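Local coordinates for protein 2-oxoglutarate dehydrogenase E3 component (Thermus thermophilus, PDB 2YQU) that probably oxidises the dihydrolipoyl groups of the 2-oxoglutarate dehydrogenase complex with NAD(+), using one bound FAD per subunit and a redox-active disulfide, at residues I178-G183 and Q221-R226; R212-V217 and P344-V349; A111-E116 and I133-G138. All blocks are in the same frame, centred on the assembly; numbering follows the deposited sequence.

Contact 1 (I178-G183 and Q221-R226); sequences IGLELG and QGLTIR. With FAD (flavin-adenine dinucleotide), chain D.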
loop_
_atom_site.group_PDB
_atom_site.type_symbol
_atom_site.label_atom_id
_atom_site.label_comp_id
_atom_site.label_asym_id
_atom_site.label_seq_id
_atom_site.Cartn_x
_atom_site.Cartn_y
_atom_site.Cartn_z
ATOM N N ILE A 178 -8.680 12.514 15.194
ATOM C CA ILE A 178 -10.110 12.364 14.969
ATOM C C ILE A 178 -10.736 13.638 14.407
ATOM O O ILE A 178 -11.495 13.575 13.452
ATOM C CB ILE A 178 -10.828 11.917 16.258
ATOM C CG1 ILE A 178 -10.384 10.497 16.628
ATOM C CG2 ILE A 178 -12.341 11.966 16.079
ATOM C CD1 ILE A 178 -10.696 10.104 18.045
ATOM N N GLY A 179 -10.412 14.784 14.995
ATOM C CA GLY A 179 -11.023 16.041 14.590
ATOM C C GLY A 179 -10.562 16.495 13.225
ATOM O O GLY A 179 -11.340 17.048 12.461
ATOM N N LEU A 180 -9.296 16.240 12.920
ATOM C CA LEU A 180 -8.714 16.613 11.639
ATOM C C LEU A 180 -9.343 15.800 10.515
ATOM O O LEU A 180 -9.724 16.343 9.478
ATOM C CB LEU A 180 -7.205 16.387 11.681
ATOM C CG LEU A 180 -6.350 17.059 10.617
ATOM C CD1 LEU A 180 -6.637 18.562 10.509
ATOM C CD2 LEU A 180 -4.884 16.796 10.942
ATOM N N GLU A 181 -9.449 14.493 10.725
ATOM C CA GLU A 181 -10.130 13.619 9.772
ATOM C C GLU A 181 -11.554 14.076 9.482
ATOM O O GLU A 181 -11.949 14.179 8.326
ATOM C CB GLU A 181 -10.153 12.181 10.277
ATOM C CG GLU A 181 -8.822 11.463 10.118
ATOM C CD GLU A 181 -8.866 10.006 10.543
ATOM O OE1 GLU A 181 -7.901 9.274 10.238
ATOM O OE2 GLU A 181 -9.858 9.581 11.175
ATOM N N LEU A 182 -12.329 14.348 10.528
ATOM C CA LEU A 182 -13.719 14.757 10.344
ATOM C C LEU A 182 -13.824 16.176 9.767
ATOM O O LEU A 182 -14.739 16.462 8.983
ATOM C CB LEU A 182 -14.516 14.593 11.651
ATOM C CG LEU A 182 -14.603 13.144 12.148
ATOM C CD1 LEU A 182 -15.260 13.055 13.532
ATOM C CD2 LEU A 182 -15.333 12.263 11.169
ATOM N N GLY A 183 -12.864 17.032 10.110
ATOM C CA GLY A 183 -12.743 18.354 9.518
ATOM C C GLY A 183 -12.595 18.238 8.012
ATOM O O GLY A 183 -13.300 18.909 7.259
ATOM N N GLN A 221 -4.973 23.058 1.184
ATOM C CA GLN A 221 -6.246 22.468 0.766
ATOM C C GLN A 221 -7.433 23.375 1.078
ATOM O O GLN A 221 -8.495 23.245 0.466
ATOM C CB GLN A 221 -6.433 21.084 1.401
ATOM C CG GLN A 221 -5.505 20.034 0.791
ATOM C CD GLN A 221 -5.602 18.647 1.412
ATOM O OE1 GLN A 221 -4.793 17.771 1.082
ATOM N NE2 GLN A 221 -6.579 18.436 2.286
ATOM N N GLY A 222 -7.254 24.282 2.035
ATOM C CA GLY A 222 -8.242 25.303 2.339
ATOM C C GLY A 222 -8.843 25.262 3.738
ATOM O O GLY A 222 -9.777 25.998 4.014
ATOM N N LEU A 223 -8.327 24.413 4.621
ATOM C CA LEU A 223 -8.721 24.466 6.028
ATOM C C LEU A 223 -7.990 25.623 6.675
ATOM O O LEU A 223 -6.863 25.955 6.295
ATOM C CB LEU A 223 -8.351 23.172 6.764
ATOM C CG LEU A 223 -9.228 21.943 6.511
ATOM C CD1 LEU A 223 -8.906 21.310 5.159
ATOM C CD2 LEU A 223 -9.037 20.936 7.631
ATOM N N THR A 224 -8.635 26.253 7.644
ATOM C CA THR A 224 -7.963 27.218 8.499
ATOM C C THR A 224 -7.470 26.442 9.711
ATOM O O THR A 224 -8.259 25.752 10.346
ATOM C CB THR A 224 -8.934 28.321 8.910
ATOM O OG1 THR A 224 -9.285 29.096 7.756
ATOM C CG2 THR A 224 -8.280 29.315 9.864
ATOM N N ILE A 225 -6.170 26.504 9.983
ATOM C CA ILE A 225 -5.565 25.845 11.143
ATOM C C ILE A 225 -4.937 26.901 12.054
ATOM O O ILE A 225 -4.065 27.656 11.632
ATOM C CB ILE A 225 -4.462 24.841 10.707
ATOM C CG1 ILE A 225 -4.953 23.885 9.609
ATOM C CG2 ILE A 225 -3.944 24.054 11.906
ATOM C CD1 ILE A 225 -6.080 22.988 10.024
ATOM N N ARG A 226 -5.367 26.936 13.310
ATOM C CA ARG A 226 -4.860 27.907 14.267
ATOM C C ARG A 226 -4.385 27.197 15.517
ATOM O O ARG A 226 -5.191 26.744 16.326
ATOM C CB ARG A 226 -5.934 28.921 14.627
ATOM C CG ARG A 226 -6.430 29.720 13.440
ATOM C CD ARG A 226 -7.566 30.630 13.790
ATOM N NE ARG A 226 -7.136 31.628 14.761
ATOM C CZ ARG A 226 -7.944 32.474 15.384
ATOM N NH1 ARG A 226 -9.251 32.465 15.151
ATOM N NH2 ARG A 226 -7.433 33.346 16.242
HETATM P PA FAD D . -13.928 0.356 22.488
HETATM O O1A FAD D . -14.349 1.723 22.878
HETATM O O2A FAD D . -13.818 0.165 20.970
HETATM O O5B FAD D . -14.937 -0.702 23.140
HETATM C C5B FAD D . -15.342 -0.547 24.477
HETATM C C4B FAD D . -16.732 -1.137 24.592
HETATM O O4B FAD D . -16.997 -1.370 25.961
HETATM C C3B FAD D . -17.821 -0.196 24.084
HETATM O O3B FAD D . -18.565 -0.821 23.062
HETATM C C2B FAD D . -18.687 0.077 25.298
HETATM O O2B FAD D . -20.058 0.120 24.971
HETATM C C1B FAD D . -18.356 -1.091 26.212
HETATM N N9A FAD D . -18.472 -0.871 27.657
HETATM C C8A FAD D . -17.869 0.094 28.423
HETATM N N7A FAD D . -18.198 -0.108 29.712
HETATM C C5A FAD D . -19.006 -1.192 29.780
HETATM C C6A FAD D . -19.636 -1.841 30.838
HETATM N N6A FAD D . -19.401 -1.530 32.111
HETATM N N1A FAD D . -20.397 -2.944 30.550
HETATM C C2A FAD D . -20.557 -3.424 29.274
HETATM N N3A FAD D . -19.923 -2.781 28.233
HETATM C C4A FAD D . -19.176 -1.683 28.495
HETATM N N1 FAD D . -8.433 3.819 15.841
HETATM C C2 FAD D . -7.613 3.291 14.867
HETATM O O2 FAD D . -6.732 2.473 15.148
HETATM N N3 FAD D . -7.776 3.679 13.561
HETATM C C4 FAD D . -8.742 4.598 13.216
HETATM O O4 FAD D . -8.966 4.749 12.027
HETATM C C4X FAD D . -9.584 5.138 14.187
HETATM N N5 FAD D . -10.561 6.062 13.849
HETATM C C5X FAD D . -11.386 6.576 14.846
HETATM C C6 FAD D . -12.368 7.509 14.502
HETATM C C7 FAD D . -13.207 8.040 15.492
HETATM C C7M FAD D . -14.321 8.961 15.068
HETATM C C8 FAD D . -13.065 7.636 16.816
HETATM C C8M FAD D . -14.132 7.931 17.838
HETATM C C9 FAD D . -12.080 6.707 17.157
HETATM C C9A FAD D . -11.230 6.179 16.177
HETATM N N10 FAD D . -10.233 5.260 16.512
HETATM C C10 FAD D . -9.421 4.744 15.513
HETATM C "C1'" FAD D . -9.927 4.880 17.938
HETATM C "C2'" FAD D . -10.592 3.531 18.225
HETATM O "O2'" FAD D . -11.996 3.613 18.028
HETATM C "C3'" FAD D . -10.262 3.008 19.619
HETATM O "O3'" FAD D . -8.860 3.028 19.815
HETATM C "C4'" FAD D . -10.746 1.573 19.794
HETATM O "O4'" FAD D . -12.137 1.495 19.592
HETATM C "C5'" FAD D . -10.355 1.034 21.175
HETATM O "O5'" FAD D . -10.876 -0.264 21.356
HETATM P P FAD D . -11.273 -0.787 22.823
HETATM O O1P FAD D . -11.687 -2.220 22.731
HETATM O O2P FAD D . -10.185 -0.472 23.834
HETATM O O3P FAD D . -12.552 0.083 23.282
#
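L180 holds its CG anti to the backbone N (chi1 -163°), which swings the isobutyl group off helix 177-188, and L223 has its CG beside its own backbone N (chi1 -76°), which places L223 CD2 opposite L180 CD1. The setting is the NAD-binding Rossmann domain. G179, in the first turn of helix 177-188, is consistent with the last glycine of a GxGxxG motif, and strand 224-226 is an outermost strand of the parallel sheet, hydrogen-bonded to strand 192-196.

The packing is wholly apolar and rather loose. L180 CD1 stands 4.4 Å from L223 CD2, and 4.5 Å separates the same CD1 from I225 CD1. F218 and L203 also touch L180. Just before L223, G222 ends helix 208-221 in a Schellman motif; its positive phi would press a CB against the preceding carbonyl oxygen.

On another side of the helix, I178 meets the flavin. Its CD1 packs on the dimethylbenzene ring, 3.6 Å from FAD C8, while I178 CG2 comes within 3.7 Å of the methyl C7M. An alanine in place of I178 lacks both outer carbons and would probably lose these contacts, leaving the flavin less tightly packed here. I178 and E181 also belong to the NAD(+) site. E181 OE2 forms a salt bridge with the FAD-binding K49, and OE1 accepts a hydrogen bond from Y341 N, fixing both carboxylate oxygens.

G183 turns a bare backbone to the strand side, where G183 C is 4.5 Å from L223 CD2; a CB there would be crowded by G179 O.

Contact 2 (R212-V217 and P344-V349); sequences RAAERV and PEIAAV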
loop_
_atom_site.group_PDB
_atom_site.type_symbol
_atom_site.label_atom_id
_atom_site.label_comp_id
_atom_site.label_asym_id
_atom_site.label_seq_id
_atom_site.Cartn_x
_atom_site.Cartn_y
_atom_site.Cartn_z
ATOM N N ARG A 212 4.363 19.352 11.082
ATOM C CA ARG A 212 4.556 20.626 10.388
ATOM C C ARG A 212 4.122 20.515 8.933
ATOM O O ARG A 212 3.451 21.401 8.413
ATOM C CB ARG A 212 6.014 21.078 10.464
ATOM C CG ARG A 212 6.405 21.651 11.806
ATOM C CD ARG A 212 7.669 22.500 11.793
ATOM N NE ARG A 212 8.272 22.501 13.125
ATOM C CZ ARG A 212 9.088 21.559 13.594
ATOM N NH1 ARG A 212 9.468 20.534 12.834
ATOM N NH2 ARG A 212 9.550 21.658 14.832
ATOM N N ALA A 213 4.486 19.408 8.291
ATOM C CA ALA A 213 4.128 19.188 6.895
ATOM C C ALA A 213 2.625 19.045 6.733
ATOM O O ALA A 213 2.045 19.565 5.781
ATOM C CB ALA A 213 4.833 17.973 6.357
ATOM N N ALA A 214 1.991 18.361 7.678
ATOM C CA ALA A 214 0.553 18.140 7.629
ATOM C C ALA A 214 -0.176 19.480 7.689
ATOM O O ALA A 214 -1.082 19.724 6.905
ATOM C CB ALA A 214 0.112 17.243 8.771
ATOM N N GLU A 215 0.237 20.346 8.610
ATOM C CA GLU A 215 -0.363 21.674 8.739
ATOM C C GLU A 215 -0.278 22.471 7.432
ATOM O O GLU A 215 -1.254 23.100 7.030
ATOM C CB GLU A 215 0.272 22.456 9.898
ATOM C CG GLU A 215 -0.327 23.846 10.076
ATOM C CD GLU A 215 -0.028 24.490 11.424
ATOM O OE1 GLU A 215 -0.526 25.614 11.651
ATOM O OE2 GLU A 215 0.701 23.896 12.248
ATOM N N ARG A 216 0.881 22.438 6.780
ATOM C CA ARG A 216 1.067 23.117 5.491
ATOM C C ARG A 216 0.103 22.594 4.422
ATOM O O ARG A 216 -0.493 23.367 3.675
ATOM C CB ARG A 216 2.503 22.941 4.980
ATOM C CG ARG A 216 3.491 23.970 5.473
ATOM C CD ARG A 216 4.851 23.893 4.772
ATOM N NE ARG A 216 5.957 24.099 5.713
ATOM C CZ ARG A 216 6.668 23.132 6.313
ATOM N NH1 ARG A 216 6.426 21.839 6.095
ATOM N NH2 ARG A 216 7.640 23.468 7.149
ATOM N N VAL A 217 -0.042 21.277 4.352
ATOM C CA VAL A 217 -0.876 20.639 3.340
ATOM C C VAL A 217 -2.348 20.989 3.552
ATOM O O VAL A 217 -3.057 21.324 2.600
ATOM C CB VAL A 217 -0.673 19.102 3.347
ATOM C CG1 VAL A 217 -1.707 18.395 2.472
ATOM C CG2 VAL A 217 0.729 18.757 2.889
ATOM N N PRO A 344 -3.193 13.883 1.718
ATOM C CA PRO A 344 -2.344 12.695 1.877
ATOM C C PRO A 344 -2.549 11.997 3.218
ATOM O O PRO A 344 -3.038 12.620 4.154
ATOM C CB PRO A 344 -0.936 13.289 1.822
ATOM C CG PRO A 344 -1.095 14.670 2.346
ATOM C CD PRO A 344 -2.413 15.125 1.812
ATOM N N GLU A 345 -2.175 10.722 3.306
ATOM C CA GLU A 345 -2.103 10.053 4.599
ATOM C C GLU A 345 -0.887 10.560 5.373
ATOM O O GLU A 345 0.052 11.110 4.808
ATOM C CB GLU A 345 -2.089 8.521 4.448
ATOM C CG GLU A 345 -3.380 8.002 3.830
ATOM C CD GLU A 345 -3.552 6.492 3.802
ATOM O OE1 GLU A 345 -2.627 5.718 4.136
ATOM O OE2 GLU A 345 -4.661 6.068 3.432
ATOM N N ILE A 346 -0.947 10.397 6.686
ATOM C CA ILE A 346 0.092 10.840 7.600
ATOM C C ILE A 346 0.330 9.656 8.520
ATOM O O ILE A 346 -0.629 9.057 9.009
ATOM C CB ILE A 346 -0.404 12.078 8.383
ATOM C CG1 ILE A 346 -0.935 13.156 7.417
ATOM C CG2 ILE A 346 0.681 12.632 9.258
ATOM C CD1 ILE A 346 -1.708 14.253 8.073
ATOM N N ALA A 347 1.577 9.289 8.764
ATOM C CA ALA A 347 1.828 8.114 9.605
ATOM C C ALA A 347 3.130 8.137 10.402
ATOM O O ALA A 347 4.078 8.839 10.069
ATOM C CB ALA A 347 1.743 6.850 8.773
ATOM N N ALA A 348 3.141 7.337 11.461
ATOM C CA ALA A 348 4.297 7.156 12.323
ATOM C C ALA A 348 4.346 5.727 12.828
ATOM O O ALA A 348 3.330 5.134 13.156
ATOM C CB ALA A 348 4.237 8.099 13.499
ATOM N N VAL A 349 5.543 5.181 12.893
ATOM C CA VAL A 349 5.762 3.907 13.548
ATOM C C VAL A 349 7.115 3.953 14.255
ATOM O O VAL A 349 8.070 4.575 13.772
ATOM C CB VAL A 349 5.629 2.702 12.567
ATOM C CG1 VAL A 349 6.695 2.733 11.510
ATOM C CG2 VAL A 349 5.650 1.379 13.322
#
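The pyrrolidine of P344, a ring that follows a cis peptide bond, meets V217 through CD and CG, the valine's CG1 approaching these two ring carbons. V217 CG1 is 3.4 Å from P344 CD, closer than ordinary carbon-carbon contact, and 3.8 Å from P344 CG, so this meeting is tight. Q221, one turn further along the same helix, and I403 also touch the proline. V217 brings CG1 to the ring because that methyl stands anti to the backbone N (chi1 170°), leaving CG2 beside the N.

Two residues after P344, inside strand 345-350, I346 extends its ethyl branch to the helix. With CG1 beside the backbone N and CD1 extended (chi2 167°), the end of the side chain reaches A214, where I346 CD1 and A214 CB are 3.6 Å apart. The small alanine is consistent with the close approach here, 7.3 Å between the CA atoms of A214 and I346.

The two elements belong to different parts of the fold: helix 208-221 is part of the NAD-binding Rossmann domain, and strand 345-350 runs in the antiparallel sheet of the dimerisation domain, between strands 338-340 and 397-404. No hydrogen bond joins the segments, and the seam is made by hydrocarbon groups. L203, M206, V210 and F218 also touch I346. The alternate strand residues E345 and A347 pack instead on helix 407-419, and E345 OE2 forms a salt bridge with R375 NH1 of the second subunit.

Contact 3 (A111-E116 and I133-G138); sequences ARFLSE and ILIATG. With FAD (flavin-adenine dinucleotide), chain D.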
loop_
_atom_site.group_PDB
_atom_site.type_symbol
_atom_site.label_atom_id
_atom_site.label_comp_id
_atom_site.label_asym_id
_atom_site.label_seq_id
_atom_site.Cartn_x
_atom_site.Cartn_y
_atom_site.Cartn_z
ATOM N N ALA A 111 -21.898 -4.239 32.618
ATOM C CA ALA A 111 -21.189 -5.056 33.599
ATOM C C ALA A 111 -20.688 -4.191 34.744
ATOM O O ALA A 111 -20.101 -3.137 34.516
ATOM C CB ALA A 111 -20.026 -5.776 32.951
ATOM N N ARG A 112 -20.897 -4.672 35.967
ATOM C CA ARG A 112 -20.450 -4.005 37.182
ATOM C C ARG A 112 -19.876 -5.043 38.144
ATOM O O ARG A 112 -20.536 -6.031 38.444
ATOM C CB ARG A 112 -21.635 -3.292 37.838
ATOM C CG ARG A 112 -21.280 -2.389 39.002
ATOM C CD ARG A 112 -22.505 -1.814 39.698
ATOM N NE ARG A 112 -22.976 -2.716 40.740
ATOM C CZ ARG A 112 -24.017 -2.489 41.523
ATOM N NH1 ARG A 112 -24.739 -1.374 41.401
ATOM N NH2 ARG A 112 -24.340 -3.389 42.438
ATOM N N PHE A 113 -18.657 -4.817 38.627
ATOM C CA PHE A 113 -18.016 -5.739 39.565
ATOM C C PHE A 113 -18.793 -5.839 40.888
ATOM O O PHE A 113 -19.187 -4.832 41.466
ATOM C CB PHE A 113 -16.578 -5.310 39.876
ATOM C CG PHE A 113 -15.585 -5.636 38.787
ATOM C CD1 PHE A 113 -15.113 -4.646 37.944
ATOM C CD2 PHE A 113 -15.112 -6.936 38.626
ATOM C CE1 PHE A 113 -14.196 -4.944 36.949
ATOM C CE2 PHE A 113 -14.200 -7.239 37.634
ATOM C CZ PHE A 113 -13.736 -6.242 36.802
ATOM N N LEU A 114 -19.004 -7.072 41.333
ATOM C CA LEU A 114 -19.559 -7.378 42.651
ATOM C C LEU A 114 -18.437 -7.824 43.581
ATOM O O LEU A 114 -18.445 -7.503 44.769
ATOM C CB LEU A 114 -20.608 -8.486 42.529
ATOM C CG LEU A 114 -22.080 -8.116 42.308
ATOM C CD1 LEU A 114 -22.306 -6.747 41.684
ATOM C CD2 LEU A 114 -22.765 -9.207 41.497
ATOM N N SER A 115 -17.489 -8.577 43.026
ATOM C CA SER A 115 -16.261 -8.970 43.713
ATOM C C SER A 115 -15.149 -9.110 42.672
ATOM O O SER A 115 -15.343 -8.757 41.502
ATOM C CB SER A 115 -16.466 -10.299 44.440
ATOM O OG SER A 115 -16.596 -11.362 43.515
ATOM N N GLU A 116 -13.998 -9.640 43.083
ATOM C CA GLU A 116 -12.892 -9.864 42.146
ATOM C C GLU A 116 -13.188 -10.963 41.117
ATOM O O GLU A 116 -12.514 -11.046 40.093
ATOM C CB GLU A 116 -11.582 -10.176 42.892
ATOM C CG GLU A 116 -11.656 -11.316 43.893
ATOM C CD GLU A 116 -10.292 -11.842 44.312
ATOM O OE1 GLU A 116 -9.285 -11.109 44.174
ATOM O OE2 GLU A 116 -10.233 -13.002 44.785
ATOM N N ILE A 133 -10.935 -12.263 34.269
ATOM C CA ILE A 133 -11.778 -11.173 33.778
ATOM C C ILE A 133 -10.892 -10.199 33.019
ATOM O O ILE A 133 -9.801 -9.883 33.477
ATOM C CB ILE A 133 -12.472 -10.466 34.937
ATOM C CG1 ILE A 133 -13.326 -11.478 35.707
ATOM C CG2 ILE A 133 -13.322 -9.296 34.429
ATOM C CD1 ILE A 133 -13.967 -10.922 36.945
ATOM N N LEU A 134 -11.376 -9.744 31.869
ATOM C CA LEU A 134 -10.636 -8.857 30.991
ATOM C C LEU A 134 -11.459 -7.600 30.807
ATOM O O LEU A 134 -12.527 -7.652 30.205
ATOM C CB LEU A 134 -10.409 -9.527 29.640
ATOM C CG LEU A 134 -9.757 -8.678 28.550
ATOM C CD1 LEU A 134 -8.385 -8.203 28.974
ATOM C CD2 LEU A 134 -9.689 -9.473 27.259
ATOM N N ILE A 135 -10.966 -6.499 31.355
ATOM C CA ILE A 135 -11.609 -5.188 31.235
ATOM C C ILE A 135 -11.153 -4.531 29.940
ATOM O O ILE A 135 -9.970 -4.236 29.781
ATOM C CB ILE A 135 -11.264 -4.282 32.432
ATOM C CG1 ILE A 135 -11.684 -4.950 33.753
ATOM C CG2 ILE A 135 -11.972 -2.934 32.295
ATOM C CD1 ILE A 135 -11.054 -4.348 34.965
ATOM N N ALA A 136 -12.113 -4.298 29.049
ATOM C CA ALA A 136 -11.882 -3.706 27.740
ATOM C C ALA A 136 -12.998 -2.699 27.446
ATOM O O ALA A 136 -13.629 -2.737 26.393
ATOM C CB ALA A 136 -11.818 -4.804 26.670
ATOM N N THR A 137 -13.208 -1.797 28.404
ATOM C CA THR A 137 -14.293 -0.811 28.368
ATOM C C THR A 137 -14.020 0.454 27.549
ATOM O O THR A 137 -14.889 1.320 27.420
ATOM C CB THR A 137 -14.669 -0.404 29.818
ATOM O OG1 THR A 137 -13.496 -0.119 30.591
ATOM C CG2 THR A 137 -15.324 -1.551 30.536
ATOM N N GLY A 138 -12.815 0.577 27.005
ATOM C CA GLY A 138 -12.530 1.602 26.017
ATOM C C GLY A 138 -12.452 3.011 26.573
ATOM O O GLY A 138 -12.006 3.224 27.705
HETATM P PA FAD D . -13.928 0.356 22.488
HETATM O O1A FAD D . -14.349 1.723 22.878
HETATM O O2A FAD D . -13.818 0.165 20.970
HETATM O O5B FAD D . -14.937 -0.702 23.140
HETATM C C5B FAD D . -15.342 -0.547 24.477
HETATM C C4B FAD D . -16.732 -1.137 24.592
HETATM O O4B FAD D . -16.997 -1.370 25.961
HETATM C C3B FAD D . -17.821 -0.196 24.084
HETATM O O3B FAD D . -18.565 -0.821 23.062
HETATM C C2B FAD D . -18.687 0.077 25.298
HETATM O O2B FAD D . -20.058 0.120 24.971
HETATM C C1B FAD D . -18.356 -1.091 26.212
HETATM N N9A FAD D . -18.472 -0.871 27.657
HETATM C C8A FAD D . -17.869 0.094 28.423
HETATM N N7A FAD D . -18.198 -0.108 29.712
HETATM C C5A FAD D . -19.006 -1.192 29.780
HETATM C C6A FAD D . -19.636 -1.841 30.838
HETATM N N6A FAD D . -19.401 -1.530 32.111
HETATM N N1A FAD D . -20.397 -2.944 30.550
HETATM C C2A FAD D . -20.557 -3.424 29.274
HETATM N N3A FAD D . -19.923 -2.781 28.233
HETATM C C4A FAD D . -19.176 -1.683 28.495
HETATM N N1 FAD D . -8.433 3.819 15.841
HETATM C C2 FAD D . -7.613 3.291 14.867
HETATM O O2 FAD D . -6.732 2.473 15.148
HETATM N N3 FAD D . -7.776 3.679 13.561
HETATM C C4 FAD D . -8.742 4.598 13.216
HETATM O O4 FAD D . -8.966 4.749 12.027
HETATM C C4X FAD D . -9.584 5.138 14.187
HETATM N N5 FAD D . -10.561 6.062 13.849
HETATM C C5X FAD D . -11.386 6.576 14.846
HETATM C C6 FAD D . -12.368 7.509 14.502
HETATM C C7 FAD D . -13.207 8.040 15.492
HETATM C C7M FAD D . -14.321 8.961 15.068
HETATM C C8 FAD D . -13.065 7.636 16.816
HETATM C C8M FAD D . -14.132 7.931 17.838
HETATM C C9 FAD D . -12.080 6.707 17.157
HETATM C C9A FAD D . -11.230 6.179 16.177
HETATM N N10 FAD D . -10.233 5.260 16.512
HETATM C C10 FAD D . -9.421 4.744 15.513
HETATM C "C1'" FAD D . -9.927 4.880 17.938
HETATM C "C2'" FAD D . -10.592 3.531 18.225
HETATM O "O2'" FAD D . -11.996 3.613 18.028
HETATM C "C3'" FAD D . -10.262 3.008 19.619
HETATM O "O3'" FAD D . -8.860 3.028 19.815
HETATM C "C4'" FAD D . -10.746 1.573 19.794
HETATM O "O4'" FAD D . -12.137 1.495 19.592
HETATM C "C5'" FAD D . -10.355 1.034 21.175
HETATM O "O5'" FAD D . -10.876 -0.264 21.356
HETATM P P FAD D . -11.273 -0.787 22.823
HETATM O O1P FAD D . -11.687 -2.220 22.731
HETATM O O2P FAD D . -10.185 -0.472 23.834
HETATM O O3P FAD D . -12.552 0.083 23.282
#
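Strand 111-113, at the edge of a small antiparallel sheet, and strand 133-135 of the parallel FAD-domain sheet face each other without a backbone hydrogen bond between them. After F113 the chain leaves extended geometry at L114 and turns through S115 to E116, where E116 CA comes to 8.5 Å from I133 CA. At the far end of the other segment, A136 and T137 lead into G138, which has a positive phi.

The side chain of F113 packs between the two strands. It carries CG beside the backbone N, anti to the carbonyl carbon (chi1 -77°), which brings the ring to I133 and I135. These two isoleucines, two residues apart on their strand, both bring CD1 near the ring plane: I133 CD1 is 3.8 Å from F113 CE2, and I135 CD1 lies 3.8 Å from F113 CZ. The ring is thus held by its outer edge, with I135 CG1 also in plane there. I133 CD1 further packs on E116 O, an oxygen hydrogen-bonded to H296 NE2.

The same two segments hold FAD at separate points. A111 reads the adenine edge by backbone alone: A111 N donates to FAD N1A (2.9 Å, 155°) and A111 O accepts from FAD N6A (3.0 Å, 166°), a pair that recognises the amino group next to an unprotonated ring nitrogen. T137 sets CG2 3.3 Å from FAD N7A, while its OG1 is hydrogen-bonded to Y265 O. G138 CA approaches the bridging oxygen FAD O3P to 3.1 Å, and a CB would collide with O1A of the pyrophosphate.

This combination, backbone pairing to adenine and an Ala-Thr-Gly sequence running from an inner strand of the parallel sheet past the pyrophosphate, is characteristic of the FAD-binding Rossmann fold in pyridine nucleotide-disulfide oxidoreductases.

Contacts 1 and 2 are neighbours, their centres 12 Å apart, helix 208-221 of contact 2 being followed, after a short turn, by strand 224-226 of contact 1. They touch where I225 CG2 lies 3.8 Å from E215 OE1, and the side chain of I346 comes to about 5 Å from that of L180. The side chain of I346 is about 12 Å from FAD. Contact 3 sits across the chain, its centre about 37 Å from that of contact 1 and 38 Å from that of contact 2. The cofactor bridges the gap between contacts 1 and 3: its flavin end meets contact 1, and its adenine and pyrophosphate meet contact 3.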